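Local coordinates for activating signal cointegrator 1 complex subunit 2 (Homo sapiens, PDB 6YXQ), which binds polyubiquitin chains and recruits the helicase subunit ASCC3 and the repair enzyme ALKBH3 to sites of DNA alkylation damage, at residues B[7-10]-B[11-14]; B[331-334]-B[335-339]; B[346-349]-B[350-353]. All coordinates share one frame; numbering follows the deposited sequence.

Overall arrangement
Contact 1 lies far from the other two in this mostly helical N-terminal part of the protein. Its centre is about 42 Å from that of contact 2 and about 47 Å from that of contact 3. It is a surface turn leading into strand 14-18, which pairs with strand 25-29. It is closed by two turn bonds, and its one buried residue, L10, packs on other parts of the chain. Contacts 2 and 3 are partly buried neighbours with centres about 10 Å apart. Contact 2 ends helix 306-340 and contact 3 starts helix 348-359; C335 and P338 touch F350 between them. Contact 2 is irregular, with a wide turn, whereas contact 3 has regular helical bonds.

Contact 1 of 3, residues B[7-10]-B[11-14]; sequences ALPL and DQLQ
P9 and L10 each accept a backbone hydrogen bond from a residue three places further on. Q12 N donates to P9 O at 3.3 Å, with an N-H...O angle of 139°. L13 N donates to L10 O at 3.2 Å and is somewhat straighter, at 151°. The two bonds close overlapping beta turns, and the second has the backbone angles of a type I turn.

The side chain of D11 comes back toward P9. Its OD2 lies 3.6 Å from P9 CB. Its polar end has a firmer partner, because OD1 is hydrogen-bonded to the hydroxyl of S146. The Q12 side chain also folds back along the turn. Its CG sits between the backbone N and the carbonyl carbon (chi1 63°), and the chain beyond is extended. This carries NE2 to 3.4 Å from P9 CG. NE2 is equally close to L8 CD1, also at 3.4 Å, and the side chains of L8 and Q12 cross at about a right angle. The other branch of L8 turns to L13, with CD2 4.2 Å from L13 CB.

L10 points away from the turn. Its buried side chain packs on H78 and W82 of helix 78-87 and on A30 and L31. The backbone of L13 bonds to A30, next to strand 25-29, where the chain enters the two-stranded antiparallel sheet. The chemistry is therefore divided: backbone bonds set the turn, D11, L10 and L13 tie it to neighbouring segments, and L8 and Q12 form the exposed flank.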
ATOM      1  N   ALA B   7      -2.571 -26.051  22.887  1.00168.25           N
ATOM      2  CA  ALA B   7      -1.903 -25.256  21.862  1.00156.99           C
ATOM      3  C   ALA B   7      -0.988 -24.243  22.537  1.00151.20           C
ATOM      4  O   ALA B   7      -1.439 -23.452  23.373  1.00138.03           O
ATOM      5  CB  ALA B   7      -2.919 -24.555  20.962  1.00149.79           C
ATOM      6  N   LEU B   8       0.299 -24.272  22.173  1.00150.54           N
ATOM      7  CA  LEU B   8       1.307 -23.389  22.745  1.00146.47           C
ATOM      8  C   LEU B   8       1.547 -22.211  21.815  1.00143.19           C
ATOM      9  O   LEU B   8       1.830 -22.418  20.624  1.00138.39           O
ATOM     10  CB  LEU B   8       2.612 -24.150  22.976  1.00142.97           C
ATOM     11  CG  LEU B   8       3.584 -23.625  24.038  1.00128.32           C
ATOM     12  CD1 LEU B   8       2.898 -23.492  25.390  1.00108.77           C
ATOM     13  CD2 LEU B   8       4.815 -24.524  24.140  1.00119.28           C
ATOM     14  N   PRO B   9       1.436 -20.978  22.305  1.00143.86           N
ATOM     15  CA  PRO B   9       1.662 -19.820  21.436  1.00132.69           C
ATOM     16  C   PRO B   9       3.103 -19.748  20.962  1.00120.61           C
ATOM     17  O   PRO B   9       4.034 -20.195  21.639  1.00122.90           O
ATOM     18  CB  PRO B   9       1.304 -18.624  22.328  1.00135.22           C
ATOM     19  CG  PRO B   9       1.415 -19.131  23.719  1.00144.04           C
ATOM     20  CD  PRO B   9       1.046 -20.584  23.670  1.00150.96           C
ATOM     21  N   LEU B  10       3.270 -19.142  19.785  1.00110.51           N
ATOM     22  CA  LEU B  10       4.521 -19.236  19.037  1.00 95.98           C
ATOM     23  C   LEU B  10       5.703 -18.668  19.808  1.00109.83           C
ATOM     24  O   LEU B  10       6.806 -19.224  19.754  1.00117.00           O
ATOM     25  CB  LEU B  10       4.369 -18.507  17.705  1.00 97.70           C
ATOM     26  CG  LEU B  10       5.583 -18.497  16.778  1.00112.66           C
ATOM     27  CD1 LEU B  10       6.057 -19.913  16.502  1.00118.71           C
ATOM     28  CD2 LEU B  10       5.242 -17.780  15.480  1.00103.54           C
ATOM     29  N   ASP B  11       5.504 -17.550  20.512  1.00120.51           N
ATOM     30  CA  ASP B  11       6.634 -16.855  21.120  1.00123.24           C
ATOM     31  C   ASP B  11       7.352 -17.738  22.133  1.00119.45           C
ATOM     32  O   ASP B  11       8.578 -17.662  22.268  1.00122.79           O
ATOM     33  CB  ASP B  11       6.169 -15.558  21.780  1.00127.65           C
ATOM     34  CG  ASP B  11       4.879 -15.732  22.545  1.00134.01           C
ATOM     35  OD1 ASP B  11       4.837 -15.365  23.741  1.00135.72           O
ATOM     36  OD2 ASP B  11       3.905 -16.236  21.945  1.00128.82           O
ATOM     37  N   GLN B  12       6.614 -18.589  22.845  1.00114.05           N
ATOM     38  CA  GLN B  12       7.202 -19.437  23.872  1.00123.30           C
ATOM     39  C   GLN B  12       7.359 -20.894  23.443  1.00124.16           C
ATOM     40  O   GLN B  12       7.841 -21.710  24.239  1.00118.76           O
ATOM     41  CB  GLN B  12       6.379 -19.353  25.165  1.00127.49           C
ATOM     42  CG  GLN B  12       4.942 -19.844  25.058  1.00128.13           C
ATOM     43  CD  GLN B  12       4.144 -19.576  26.328  1.00132.33           C
ATOM     44  OE1 GLN B  12       4.553 -18.783  27.177  1.00130.59           O
ATOM     45  NE2 GLN B  12       3.002 -20.241  26.461  1.00131.06           N
ATOM     46  N   LEU B  13       6.995 -21.240  22.208  1.00123.34           N
ATOM     47  CA  LEU B  13       7.137 -22.616  21.747  1.00130.19           C
ATOM     48  C   LEU B  13       8.586 -22.905  21.374  1.00128.69           C
ATOM     49  O   LEU B  13       9.271 -22.073  20.771  1.00112.96           O
ATOM     50  CB  LEU B  13       6.214 -22.894  20.551  1.00129.46           C
ATOM     51  CG  LEU B  13       6.255 -24.317  19.970  1.00140.04           C
ATOM     52  CD1 LEU B  13       4.907 -24.672  19.367  1.00139.21           C
ATOM     53  CD2 LEU B  13       7.344 -24.517  18.913  1.00152.61           C
ATOM     54  N   GLN B  14       9.036 -24.106  21.720  1.00140.70           N
ATOM     55  CA  GLN B  14      10.406 -24.542  21.507  1.00126.49           C
ATOM     56  C   GLN B  14      10.455 -25.597  20.411  1.00125.91           C
ATOM     57  O   GLN B  14       9.588 -26.472  20.342  1.00123.93           O
ATOM     58  CB  GLN B  14      10.994 -25.108  22.805  1.00116.59           C
ATOM     59  CG  GLN B  14      10.683 -24.257  24.023  1.00120.50           C
ATOM     60  CD  GLN B  14      11.818 -23.323  24.367  1.00137.21           C
ATOM     61  OE1 GLN B  14      12.932 -23.474  23.864  1.00148.48           O
ATOM     62  NE2 GLN B  14      11.541 -22.338  25.208  1.00144.28           N
TER

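Contact 2 of 3, residues B[331-334]-B[335-339]; sequences LNQI and CLLPI
N332, C335 and L337 meet at a wide pi-type turn near the end of helix 306-340. L337 N donates to N332 O, five residues back, at 2.6 Å and 162°. C335 N still makes the ordinary helical bond to L331 O, at 2.9 Å, while L336 N makes a weak bond, five residues back, to the same oxygen.

The CG of N332 is anti to its backbone N (chi1 -179°), which lays the amide over the following turn. There OD1 lies 3.4 Å from L336 CB, and ND2 is 3.7 Å from L337 CB. With an alanine here, L336 and L337 would probably lose the amide that lies against their CB atoms. L336 also packs on D380 and L383 of helix 377-387.

C335 turns SG to the side facing helix 348-359, where it touches E353. Within the turn, SG is 3.8 Å from I334 CG1. L337 runs alongside Q333, the two side chains pointing the same way, and Q333 OE1 lies 3.5 Å from L337 CD2. At P338 the helix is kinked, since a proline nitrogen has no hydrogen to give. Its ring instead turns a carbon to the preceding turn, with CD 3.1 Å from Q333 O.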
ATOM      1  N   LEU B 331     -14.527  16.458  15.972  1.00 54.23           N
ATOM      2  CA  LEU B 331     -15.584  17.032  16.793  1.00 46.97           C
ATOM      3  C   LEU B 331     -16.545  15.954  17.283  1.00 67.26           C
ATOM      4  O   LEU B 331     -16.836  15.859  18.481  1.00 68.26           O
ATOM      5  CB  LEU B 331     -16.334  18.097  15.994  1.00 51.46           C
ATOM      6  CG  LEU B 331     -17.340  18.937  16.776  1.00 61.78           C
ATOM      7  CD1 LEU B 331     -16.617  19.860  17.753  1.00 62.66           C
ATOM      8  CD2 LEU B 331     -18.230  19.729  15.836  1.00 59.29           C
ATOM      9  N   ASN B 332     -17.046  15.132  16.358  1.00 77.42           N
ATOM     10  CA  ASN B 332     -17.984  14.078  16.721  1.00 71.27           C
ATOM     11  C   ASN B 332     -17.368  13.124  17.731  1.00 74.49           C
ATOM     12  O   ASN B 332     -17.963  12.854  18.784  1.00 76.08           O
ATOM     13  CB  ASN B 332     -18.432  13.319  15.475  1.00 63.10           C
ATOM     14  CG  ASN B 332     -19.424  12.221  15.795  1.00 69.31           C
ATOM     15  OD1 ASN B 332     -20.606  12.482  16.021  1.00 77.21           O
ATOM     16  ND2 ASN B 332     -18.946  10.983  15.830  1.00 66.20           N
ATOM     17  N   GLN B 333     -16.152  12.642  17.445  1.00 71.13           N
ATOM     18  CA  GLN B 333     -15.547  11.610  18.280  1.00 65.98           C
ATOM     19  C   GLN B 333     -15.339  12.089  19.711  1.00 61.21           C
ATOM     20  O   GLN B 333     -15.557  11.328  20.660  1.00 61.04           O
ATOM     21  CB  GLN B 333     -14.222  11.147  17.675  1.00 62.11           C
ATOM     22  CG  GLN B 333     -13.568  10.000  18.431  1.00 65.97           C
ATOM     23  CD  GLN B 333     -14.219   8.658  18.148  1.00 79.61           C
ATOM     24  OE1 GLN B 333     -14.884   8.478  17.129  1.00 68.12           O
ATOM     25  NE2 GLN B 333     -14.027   7.704  19.057  1.00 82.52           N
ATOM     26  N   ILE B 334     -14.928  13.346  19.903  1.00 67.39           N
ATOM     27  CA  ILE B 334     -14.587  13.775  21.260  1.00 60.27           C
ATOM     28  C   ILE B 334     -15.686  14.568  21.962  1.00 69.96           C
ATOM     29  O   ILE B 334     -15.547  14.846  23.165  1.00 71.11           O
ATOM     30  CB  ILE B 334     -13.271  14.577  21.280  1.00 45.19           C
ATOM     31  CG1 ILE B 334     -13.488  15.970  20.707  1.00 56.09           C
ATOM     32  CG2 ILE B 334     -12.210  13.836  20.508  1.00 52.44           C
ATOM     33  CD1 ILE B 334     -12.218  16.641  20.301  1.00 60.73           C
ATOM     34  N   CYS B 335     -16.773  14.928  21.273  1.00 73.71           N
ATOM     35  CA  CYS B 335     -17.856  15.649  21.934  1.00 67.52           C
ATOM     36  C   CYS B 335     -19.210  15.023  21.654  1.00 77.74           C
ATOM     37  O   CYS B 335     -19.978  14.736  22.577  1.00 74.79           O
ATOM     38  CB  CYS B 335     -17.905  17.106  21.477  1.00 67.81           C
ATOM     39  SG  CYS B 335     -16.468  18.076  21.854  1.00 80.89           S
ATOM     40  N   LEU B 336     -19.522  14.832  20.373  1.00 74.07           N
ATOM     41  CA  LEU B 336     -20.883  14.462  20.014  1.00 62.38           C
ATOM     42  C   LEU B 336     -21.140  12.997  20.320  1.00 72.22           C
ATOM     43  O   LEU B 336     -22.125  12.660  20.985  1.00 78.82           O
ATOM     44  CB  LEU B 336     -21.131  14.765  18.539  1.00 62.17           C
ATOM     45  CG  LEU B 336     -21.091  16.243  18.166  1.00 52.56           C
ATOM     46  CD1 LEU B 336     -21.357  16.410  16.685  1.00 70.92           C
ATOM     47  CD2 LEU B 336     -22.115  16.992  18.973  1.00 51.70           C
ATOM     48  N   LEU B 337     -20.258  12.117  19.842  1.00 73.28           N
ATOM     49  CA  LEU B 337     -20.392  10.692  20.128  1.00 64.70           C
ATOM     50  C   LEU B 337     -20.393  10.398  21.622  1.00 64.85           C
ATOM     51  O   LEU B 337     -21.253   9.620  22.070  1.00 69.34           O
ATOM     52  CB  LEU B 337     -19.291   9.924  19.389  1.00 68.29           C
ATOM     53  CG  LEU B 337     -18.923   8.493  19.782  1.00 68.02           C
ATOM     54  CD1 LEU B 337     -20.131   7.578  19.841  1.00 73.71           C
ATOM     55  CD2 LEU B 337     -17.906   7.966  18.794  1.00 53.33           C
ATOM     56  N   PRO B 338     -19.496  10.964  22.442  1.00 61.74           N
ATOM     57  CA  PRO B 338     -19.569  10.699  23.892  1.00 65.30           C
ATOM     58  C   PRO B 338     -20.873  11.129  24.534  1.00 73.69           C
ATOM     59  O   PRO B 338     -21.282  10.537  25.540  1.00 87.96           O
ATOM     60  CB  PRO B 338     -18.389  11.502  24.454  1.00 61.38           C
ATOM     61  CG  PRO B 338     -17.452  11.625  23.324  1.00 69.39           C
ATOM     62  CD  PRO B 338     -18.295  11.747  22.101  1.00 57.95           C
ATOM     63  N   ILE B 339     -21.533  12.149  23.989  1.00 76.48           N
ATOM     64  CA  ILE B 339     -22.795  12.618  24.552  1.00 76.92           C
ATOM     65  C   ILE B 339     -23.927  11.652  24.217  1.00 89.44           C
ATOM     66  O   ILE B 339     -24.761  11.325  25.071  1.00102.80           O
ATOM     67  CB  ILE B 339     -23.099  14.034  24.039  1.00 73.60           C
ATOM     68  CG1 ILE B 339     -22.232  15.066  24.751  1.00 81.40           C
ATOM     69  CG2 ILE B 339     -24.547  14.359  24.220  1.00 71.10           C
ATOM     70  CD1 ILE B 339     -22.330  16.436  24.133  1.00 63.39           C
TER

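Contact 3 of 3, residues B[346-349]-B[350-353]; sequences NIQG and FIEE
I347, Q348 and G349 offer their carbonyl oxygens in turn to I351, E352 and E353, each bond spanning four residues. I351 N donates to I347 O at 2.9 Å and is almost straight, at 174°. E352 N donates to Q348 O at 2.7 Å. E353 N reaches G349 O at 2.9 Å. N346 and I347 are still outside the helix.

I347 occupies the N-cap position of helix 348-359. Its side chain is a hydrocarbon, so it can offer no polar capping atom and instead packs on the turn that follows. CG1 lies between the backbone N and the carbonyl carbon (chi1 65°), and it meets I351 CD1 at 3.8 Å. Both isoleucines are buried, and their side chains cross obliquely. The F350 ring lies obliquely beside I347, with CD2 3.8 Å from I347 CA and 4.1 Å from I347 CB.

This first turn opens the second arm of an antiparallel helix pair, whose first arm is helix 306-340. I347 and F350 both pack on I339 of that helix, and F350 also covers P338.

The outer flank is polar, and Q348 there is exposed to solvent. The Q348 side chain bends at chi2, and OE1 comes within 3.9 Å of I351 CD1. On the same amide, NE2 stands 3.6 Å from E352 OE2, and the amide and carboxylate planes are 40° apart. The stronger partner of that carboxylate is R395, whose NH2 forms a salt bridge with E352 OE2. This ties the start of the helix to helix 394-408.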
ATOM      1  N   ASN B 346     -23.476  13.471  32.696  1.00166.42           N
ATOM      2  CA  ASN B 346     -22.251  14.177  33.088  1.00153.94           C
ATOM      3  C   ASN B 346     -21.501  14.535  31.801  1.00129.60           C
ATOM      4  O   ASN B 346     -20.408  14.050  31.513  1.00112.58           O
ATOM      5  CB  ASN B 346     -21.383  13.346  34.038  1.00157.15           C
ATOM      6  CG  ASN B 346     -21.734  13.567  35.502  1.00159.78           C
ATOM      7  OD1 ASN B 346     -22.869  13.893  35.839  1.00163.98           O
ATOM      8  ND2 ASN B 346     -20.753  13.394  36.377  1.00160.83           N
ATOM      9  N   ILE B 347     -22.111  15.410  31.009  1.00116.82           N
ATOM     10  CA  ILE B 347     -21.635  15.748  29.678  1.00102.25           C
ATOM     11  C   ILE B 347     -21.208  17.204  29.584  1.00 99.59           C
ATOM     12  O   ILE B 347     -20.950  17.701  28.483  1.00105.42           O
ATOM     13  CB  ILE B 347     -22.702  15.431  28.624  1.00 90.47           C
ATOM     14  CG1 ILE B 347     -23.912  16.332  28.854  1.00 81.71           C
ATOM     15  CG2 ILE B 347     -23.105  13.974  28.702  1.00 87.39           C
ATOM     16  CD1 ILE B 347     -25.167  15.830  28.218  1.00 88.16           C
ATOM     17  N   GLN B 348     -21.140  17.907  30.715  1.00 91.99           N
ATOM     18  CA  GLN B 348     -20.794  19.325  30.689  1.00 87.30           C
ATOM     19  C   GLN B 348     -19.423  19.553  30.062  1.00 85.50           C
ATOM     20  O   GLN B 348     -19.246  20.459  29.240  1.00 80.75           O
ATOM     21  CB  GLN B 348     -20.849  19.896  32.102  1.00 79.08           C
ATOM     22  CG  GLN B 348     -22.246  20.230  32.545  1.00 87.64           C
ATOM     23  CD  GLN B 348     -22.944  21.142  31.563  1.00 94.08           C
ATOM     24  OE1 GLN B 348     -24.078  20.883  31.154  1.00 96.75           O
ATOM     25  NE2 GLN B 348     -22.269  22.224  31.175  1.00 80.48           N
ATOM     26  N   GLY B 349     -18.440  18.730  30.433  1.00 80.37           N
ATOM     27  CA  GLY B 349     -17.108  18.888  29.875  1.00 69.06           C
ATOM     28  C   GLY B 349     -17.081  18.704  28.371  1.00 83.08           C
ATOM     29  O   GLY B 349     -16.399  19.446  27.660  1.00 93.86           O
ATOM     30  N   PHE B 350     -17.823  17.711  27.868  1.00 81.44           N
ATOM     31  CA  PHE B 350     -17.970  17.532  26.424  1.00 78.27           C
ATOM     32  C   PHE B 350     -18.587  18.769  25.780  1.00 73.75           C
ATOM     33  O   PHE B 350     -18.085  19.285  24.768  1.00 77.00           O
ATOM     34  CB  PHE B 350     -18.841  16.309  26.140  1.00 80.13           C
ATOM     35  CG  PHE B 350     -18.263  15.015  26.631  1.00 85.50           C
ATOM     36  CD1 PHE B 350     -16.979  14.638  26.283  1.00 91.64           C
ATOM     37  CD2 PHE B 350     -19.015  14.166  27.429  1.00 94.23           C
ATOM     38  CE1 PHE B 350     -16.450  13.439  26.728  1.00105.90           C
ATOM     39  CE2 PHE B 350     -18.493  12.968  27.877  1.00100.26           C
ATOM     40  CZ  PHE B 350     -17.209  12.604  27.527  1.00103.68           C
ATOM     41  N   ILE B 351     -19.692  19.243  26.359  1.00 65.70           N
ATOM     42  CA  ILE B 351     -20.350  20.461  25.894  1.00 59.69           C
ATOM     43  C   ILE B 351     -19.379  21.634  25.917  1.00 70.42           C
ATOM     44  O   ILE B 351     -19.298  22.424  24.962  1.00 62.82           O
ATOM     45  CB  ILE B 351     -21.591  20.743  26.756  1.00 62.38           C
ATOM     46  CG1 ILE B 351     -22.662  19.682  26.503  1.00 71.45           C
ATOM     47  CG2 ILE B 351     -22.122  22.135  26.484  1.00 71.12           C
ATOM     48  CD1 ILE B 351     -23.874  19.802  27.404  1.00 63.68           C
ATOM     49  N   GLU B 352     -18.633  21.774  27.015  1.00 69.27           N
ATOM     50  CA  GLU B 352     -17.724  22.907  27.128  1.00 73.52           C
ATOM     51  C   GLU B 352     -16.614  22.819  26.094  1.00 72.11           C
ATOM     52  O   GLU B 352     -16.182  23.843  25.557  1.00 69.30           O
ATOM     53  CB  GLU B 352     -17.143  22.995  28.541  1.00 76.06           C
ATOM     54  CG  GLU B 352     -18.137  23.437  29.624  1.00 75.28           C
ATOM     55  CD  GLU B 352     -18.940  24.675  29.252  1.00 82.81           C
ATOM     56  OE1 GLU B 352     -18.393  25.590  28.598  1.00 85.07           O
ATOM     57  OE2 GLU B 352     -20.134  24.729  29.618  1.00 80.35           O
ATOM     58  N   GLU B 353     -16.149  21.605  25.789  1.00 67.45           N
ATOM     59  CA  GLU B 353     -15.112  21.460  24.777  1.00 61.83           C
ATOM     60  C   GLU B 353     -15.628  21.894  23.412  1.00 68.40           C
ATOM     61  O   GLU B 353     -14.942  22.617  22.677  1.00 76.80           O
ATOM     62  CB  GLU B 353     -14.606  20.020  24.736  1.00 49.16           C
ATOM     63  CG  GLU B 353     -13.576  19.796  23.645  1.00 54.41           C
ATOM     64  CD  GLU B 353     -12.501  18.809  24.034  1.00 80.79           C
ATOM     65  OE1 GLU B 353     -11.347  18.991  23.585  1.00 81.44           O
ATOM     66  OE2 GLU B 353     -12.811  17.851  24.778  1.00 96.57           O
TER